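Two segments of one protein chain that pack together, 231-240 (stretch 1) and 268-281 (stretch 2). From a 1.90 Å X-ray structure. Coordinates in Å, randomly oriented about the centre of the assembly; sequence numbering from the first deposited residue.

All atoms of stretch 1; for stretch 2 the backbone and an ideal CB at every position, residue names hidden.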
# COMPACT_ATOMS: atom_id res chain seq x y z
N ALA A 231 -2.96 -2.72 5.10
CA ALA A 231 -3.26 -3.63 3.99
C ALA A 231 -4.61 -4.35 4.19
O ALA A 231 -5.43 -4.40 3.27
CB ALA A 231 -2.14 -4.66 3.83
N ALA A 232 -4.82 -4.91 5.37
CA ALA A 232 -6.09 -5.59 5.67
C ALA A 232 -7.29 -4.67 5.39
O ALA A 232 -8.25 -5.07 4.72
CB ALA A 232 -6.12 -6.03 7.10
N TYR A 233 -7.21 -3.46 5.93
CA TYR A 233 -8.25 -2.45 5.76
C TYR A 233 -8.49 -2.04 4.30
O TYR A 233 -9.63 -1.92 3.84
CB TYR A 233 -7.89 -1.21 6.59
CG TYR A 233 -8.82 -0.03 6.35
CD1 TYR A 233 -10.16 -0.10 6.71
CD2 TYR A 233 -8.36 1.15 5.78
CE1 TYR A 233 -11.02 0.96 6.50
CE2 TYR A 233 -9.22 2.23 5.56
CZ TYR A 233 -10.55 2.12 5.93
OH TYR A 233 -11.43 3.17 5.73
N LEU A 234 -7.41 -1.78 3.58
CA LEU A 234 -7.53 -1.40 2.19
C LEU A 234 -7.99 -2.60 1.35
O LEU A 234 -8.73 -2.43 0.39
CB LEU A 234 -6.21 -0.82 1.68
CG LEU A 234 -5.74 0.57 2.18
CD1 LEU A 234 -4.35 1.00 1.69
CD2 LEU A 234 -6.77 1.66 1.93
N ILE A 235 -7.82 -3.79 1.73
CA ILE A 235 -8.36 -4.94 0.97
C ILE A 235 -9.84 -5.10 1.23
O ILE A 235 -10.62 -5.37 0.31
CB ILE A 235 -7.61 -6.24 1.32
CG1 ILE A 235 -6.23 -6.21 0.68
CG2 ILE A 235 -8.39 -7.47 0.86
CD1 ILE A 235 -5.34 -7.36 1.14
N ASN A 236 -10.23 -4.89 2.48
CA ASN A 236 -11.64 -4.91 2.83
C ASN A 236 -12.43 -3.80 2.08
O ASN A 236 -13.52 -4.05 1.55
CB ASN A 236 -11.80 -4.82 4.35
CG ASN A 236 -13.24 -4.90 4.79
OD1 ASN A 236 -13.83 -3.90 5.20
ND2 ASN A 236 -13.83 -6.10 4.72
N CYS A 237 -11.86 -2.60 2.02
CA CYS A 237 -12.42 -1.50 1.25
C CYS A 237 -12.62 -1.93 -0.20
O CYS A 237 -13.70 -1.72 -0.77
CB CYS A 237 -11.54 -0.25 1.31
SG CYS A 237 -11.37 0.54 2.94
N ALA A 238 -11.59 -2.51 -0.81
CA ALA A 238 -11.70 -2.99 -2.19
C ALA A 238 -12.81 -4.03 -2.34
O ALA A 238 -13.54 -4.03 -3.33
CB ALA A 238 -10.36 -3.58 -2.68
N CYS A 239 -12.94 -4.92 -1.37
CA CYS A 239 -14.01 -5.91 -1.46
C CYS A 239 -15.36 -5.20 -1.42
O CYS A 239 -16.22 -5.42 -2.29
CB CYS A 239 -13.89 -6.95 -0.35
SG CYS A 239 -12.53 -8.13 -0.59
N ASN A 240 -15.53 -4.34 -0.42
CA ASN A 240 -16.76 -3.57 -0.25
C ASN A 240 -17.11 -2.60 -1.38
O ASN A 240 -18.28 -2.29 -1.61
CB ASN A 240 -16.73 -2.84 1.09
CG ASN A 240 -16.64 -3.79 2.27
OD1 ASN A 240 -17.00 -4.97 2.15
ND2 ASN A 240 -16.15 -3.30 3.40
N UNK A 268 -10.77 -9.26 11.75
CA UNK A 268 -11.72 -8.29 12.30
C UNK A 268 -12.82 -7.94 11.28
O UNK A 268 -13.87 -7.43 11.65
CB UNK A 268 -10.98 -7.02 12.73
N UNK A 269 -12.57 -8.21 10.00
CA UNK A 269 -13.57 -7.94 8.98
C UNK A 269 -14.28 -9.21 8.55
O UNK A 269 -15.48 -9.21 8.29
CB UNK A 269 -12.92 -7.26 7.77
N UNK A 270 -13.53 -10.30 8.50
CA UNK A 270 -14.09 -11.61 8.17
C UNK A 270 -12.99 -12.56 7.74
O UNK A 270 -11.90 -12.60 8.33
CB UNK A 270 -15.15 -11.49 7.07
N UNK A 271 -13.28 -13.34 6.70
CA UNK A 271 -12.32 -14.25 6.10
C UNK A 271 -11.90 -13.66 4.77
O UNK A 271 -12.72 -13.52 3.87
CB UNK A 271 -12.90 -15.65 5.93
N UNK A 272 -10.63 -13.30 4.66
CA UNK A 272 -10.17 -12.61 3.46
C UNK A 272 -10.36 -13.44 2.20
O UNK A 272 -10.84 -12.93 1.19
CB UNK A 272 -8.69 -12.23 3.61
N UNK A 273 -9.99 -14.71 2.26
CA UNK A 273 -10.18 -15.62 1.14
C UNK A 273 -11.62 -15.66 0.65
O UNK A 273 -11.89 -15.52 -0.55
CB UNK A 273 -9.73 -17.03 1.54
N UNK A 274 -12.55 -15.86 1.58
CA UNK A 274 -13.98 -15.88 1.25
C UNK A 274 -14.46 -14.57 0.63
O UNK A 274 -15.20 -14.57 -0.35
CB UNK A 274 -14.80 -16.18 2.51
N UNK A 275 -14.04 -13.44 1.21
CA UNK A 275 -14.43 -12.13 0.71
C UNK A 275 -13.92 -11.83 -0.70
O UNK A 275 -14.64 -11.28 -1.53
CB UNK A 275 -13.93 -11.05 1.67
N UNK A 276 -12.66 -12.19 -0.97
CA UNK A 276 -12.12 -11.99 -2.30
C UNK A 276 -12.88 -12.84 -3.30
O UNK A 276 -13.16 -12.43 -4.43
CB UNK A 276 -10.63 -12.32 -2.34
N UNK A 277 -13.23 -14.05 -2.86
CA UNK A 277 -13.97 -14.99 -3.68
C UNK A 277 -15.27 -14.37 -4.15
O UNK A 277 -15.62 -14.41 -5.34
CB UNK A 277 -14.24 -16.28 -2.91
N UNK A 278 -15.97 -13.75 -3.22
CA UNK A 278 -17.27 -13.17 -3.52
C UNK A 278 -17.17 -11.92 -4.38
O UNK A 278 -17.91 -11.77 -5.37
CB UNK A 278 -18.00 -12.84 -2.22
N UNK A 279 -16.25 -11.04 -4.03
CA UNK A 279 -16.25 -9.68 -4.56
C UNK A 279 -15.55 -9.52 -5.91
O UNK A 279 -15.83 -8.57 -6.64
CB UNK A 279 -15.59 -8.75 -3.54
N UNK A 280 -14.66 -10.45 -6.23
CA UNK A 280 -13.90 -10.41 -7.49
C UNK A 280 -14.31 -11.52 -8.47
O UNK A 280 -14.77 -12.57 -8.06
CB UNK A 280 -12.40 -10.52 -7.19
N UNK A 281 -14.14 -11.27 -9.77
CA UNK A 281 -14.60 -12.21 -10.79
C UNK A 281 -13.76 -13.48 -10.90
O UNK A 281 -12.74 -13.64 -10.21
CB UNK A 281 -14.62 -11.51 -12.15

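The helix at 272-279 runs beside the helix of stretch 1, with an axis separation of 9.6 Å and an angle of 30° between their N-to-C directions.

At position 268 the ideal CB finds nothing of stretch 1 within 5.5 Å, so stretch 1 imposes little constraint and many side chains would do; Ile268 makes no contact. At 269 CA-to-CB points toward stretch 1, and the ideal CB lies 3.4 Å from Asn236 ND2, with Ala232 and Tyr233 one turn back along the helix. A long, flat or flexible side chain could extend over this surface. Tyr269 does so: its ring receives Asn236 CB over one face, 4.2 Å from the centroid, while Tyr269 CE1 approaches Ala232 CB at 4.1 Å and Tyr269 OH reaches Tyr233 CB at 3.6 Å, at the edge of the Tyr233 ring.

Position 270 has phi/psi of 162/-138, where a CB would jam against the preceding carbonyl O. Glycine is called for, and Gly270 is found. Position 271, out of reach of stretch 1, immediately precedes the helix, a place suited to Asp, Asn, Ser or Thr. Asp271 caps it, OD2 accepting from the backbone N of 274 at 2.8 Å.

At 272 CA-to-CB points sideways and no atom of stretch 1 is near the ideal CB, so only a long side chain could return to the Ile235 side chain. An extended apolar one suits; Met272 places SD 4.0 Å from Ile235 CD1. Positions 273 and 274 are out of reach and permissive: Gly273 adds no side chain, whereas Thr274 OG1 donates to Asp271 OD2 at 2.8 Å.

Position 275 points toward stretch 1, its ideal CB 3.9 Å from Cys239 SG. A small or medium side chain fits, polar or apolar. Asp275 OD2 stops 4.3 Å from Asn236 ND2. At 276 CA-to-CB points sideways, and the ideal CB lies 4.9 Å from Cys239 SG; a branched aliphatic would serve, and Ile276 brings CG1 to 4.3 Å from Cys239 SG.

Position 277 is out of reach of stretch 1, so most helix-compatible residues would do; Glu277 makes no contact with it. At 278 there is open space for a long polar chain; Arg278 NH1 forms a salt bridge with Asp275 OD1 (3.2 Å).

Position 279 faces the helix closely, its ideal CB 3.6 Å from Cys239 O, favouring a small residue. Cys279 SG packs 3.7 Å from Cys239 CB. At 280, sideways, a large apolar group could reach back; Phe280 sets CZ 4.2 Å from Ala238 CB and its ring edge against Cys239 SG. Position 281 is out of reach, which leaves its choice open; Asp281 caps a backbone N just beyond the stretch.

Stretch 2, residues 268-281: IYGDMGTDIERCFD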
# COMPACT_ATOMS: atom_id res chain seq x y z
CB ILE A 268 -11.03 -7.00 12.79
CG1 ILE A 268 -10.39 -6.25 11.63
CG2 ILE A 268 -9.99 -7.33 13.86
CD1 ILE A 268 -9.65 -5.01 12.06
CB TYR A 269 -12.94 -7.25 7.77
CG TYR A 269 -12.08 -6.08 8.14
CD1 TYR A 269 -10.70 -6.13 8.03
CD2 TYR A 269 -12.66 -4.91 8.63
CE1 TYR A 269 -9.91 -5.07 8.38
CE2 TYR A 269 -11.87 -3.82 8.99
CZ TYR A 269 -10.49 -3.90 8.86
OH TYR A 269 -9.70 -2.84 9.21
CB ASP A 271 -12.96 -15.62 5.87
CG ASP A 271 -11.98 -16.63 5.33
OD1 ASP A 271 -11.15 -17.13 6.13
OD2 ASP A 271 -12.02 -16.93 4.11
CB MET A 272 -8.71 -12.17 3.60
CG MET A 272 -8.22 -11.34 2.43
SD MET A 272 -6.49 -10.88 2.60
CE MET A 272 -6.63 -9.83 4.00
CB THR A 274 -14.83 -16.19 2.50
OG1 THR A 274 -14.54 -17.53 2.93
CG2 THR A 274 -16.32 -16.06 2.19
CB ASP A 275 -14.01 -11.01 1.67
CG ASP A 275 -14.83 -11.01 2.95
OD1 ASP A 275 -15.80 -11.79 3.03
OD2 ASP A 275 -14.50 -10.24 3.88
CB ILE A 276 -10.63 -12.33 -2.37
CG1 ILE A 276 -9.82 -11.26 -1.65
CG2 ILE A 276 -10.20 -12.47 -3.83
CD1 ILE A 276 -8.32 -11.58 -1.49
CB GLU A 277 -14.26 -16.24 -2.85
CG GLU A 277 -13.61 -17.49 -3.37
CD GLU A 277 -14.26 -17.98 -4.64
OE1 GLU A 277 -15.49 -17.81 -4.77
OE2 GLU A 277 -13.55 -18.54 -5.51
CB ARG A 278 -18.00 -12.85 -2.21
CG ARG A 278 -19.41 -12.35 -2.42
CD ARG A 278 -20.05 -11.95 -1.10
NE ARG A 278 -19.53 -10.68 -0.63
CZ ARG A 278 -18.66 -10.56 0.36
NH1 ARG A 278 -18.23 -11.65 0.99
NH2 ARG A 278 -18.23 -9.36 0.73
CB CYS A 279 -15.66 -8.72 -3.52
SG CYS A 279 -16.61 -8.79 -1.97
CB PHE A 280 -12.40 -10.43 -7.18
CG PHE A 280 -11.92 -9.18 -6.50
CD1 PHE A 280 -11.44 -8.12 -7.24
CD2 PHE A 280 -12.02 -9.05 -5.13
CE1 PHE A 280 -11.03 -6.95 -6.63
CE2 PHE A 280 -11.62 -7.88 -4.50
CZ PHE A 280 -11.13 -6.83 -5.25
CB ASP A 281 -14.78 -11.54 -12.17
CG ASP A 281 -13.45 -11.25 -12.88
OD1 ASP A 281 -12.46 -11.99 -12.66
OD2 ASP A 281 -13.40 -10.28 -13.66
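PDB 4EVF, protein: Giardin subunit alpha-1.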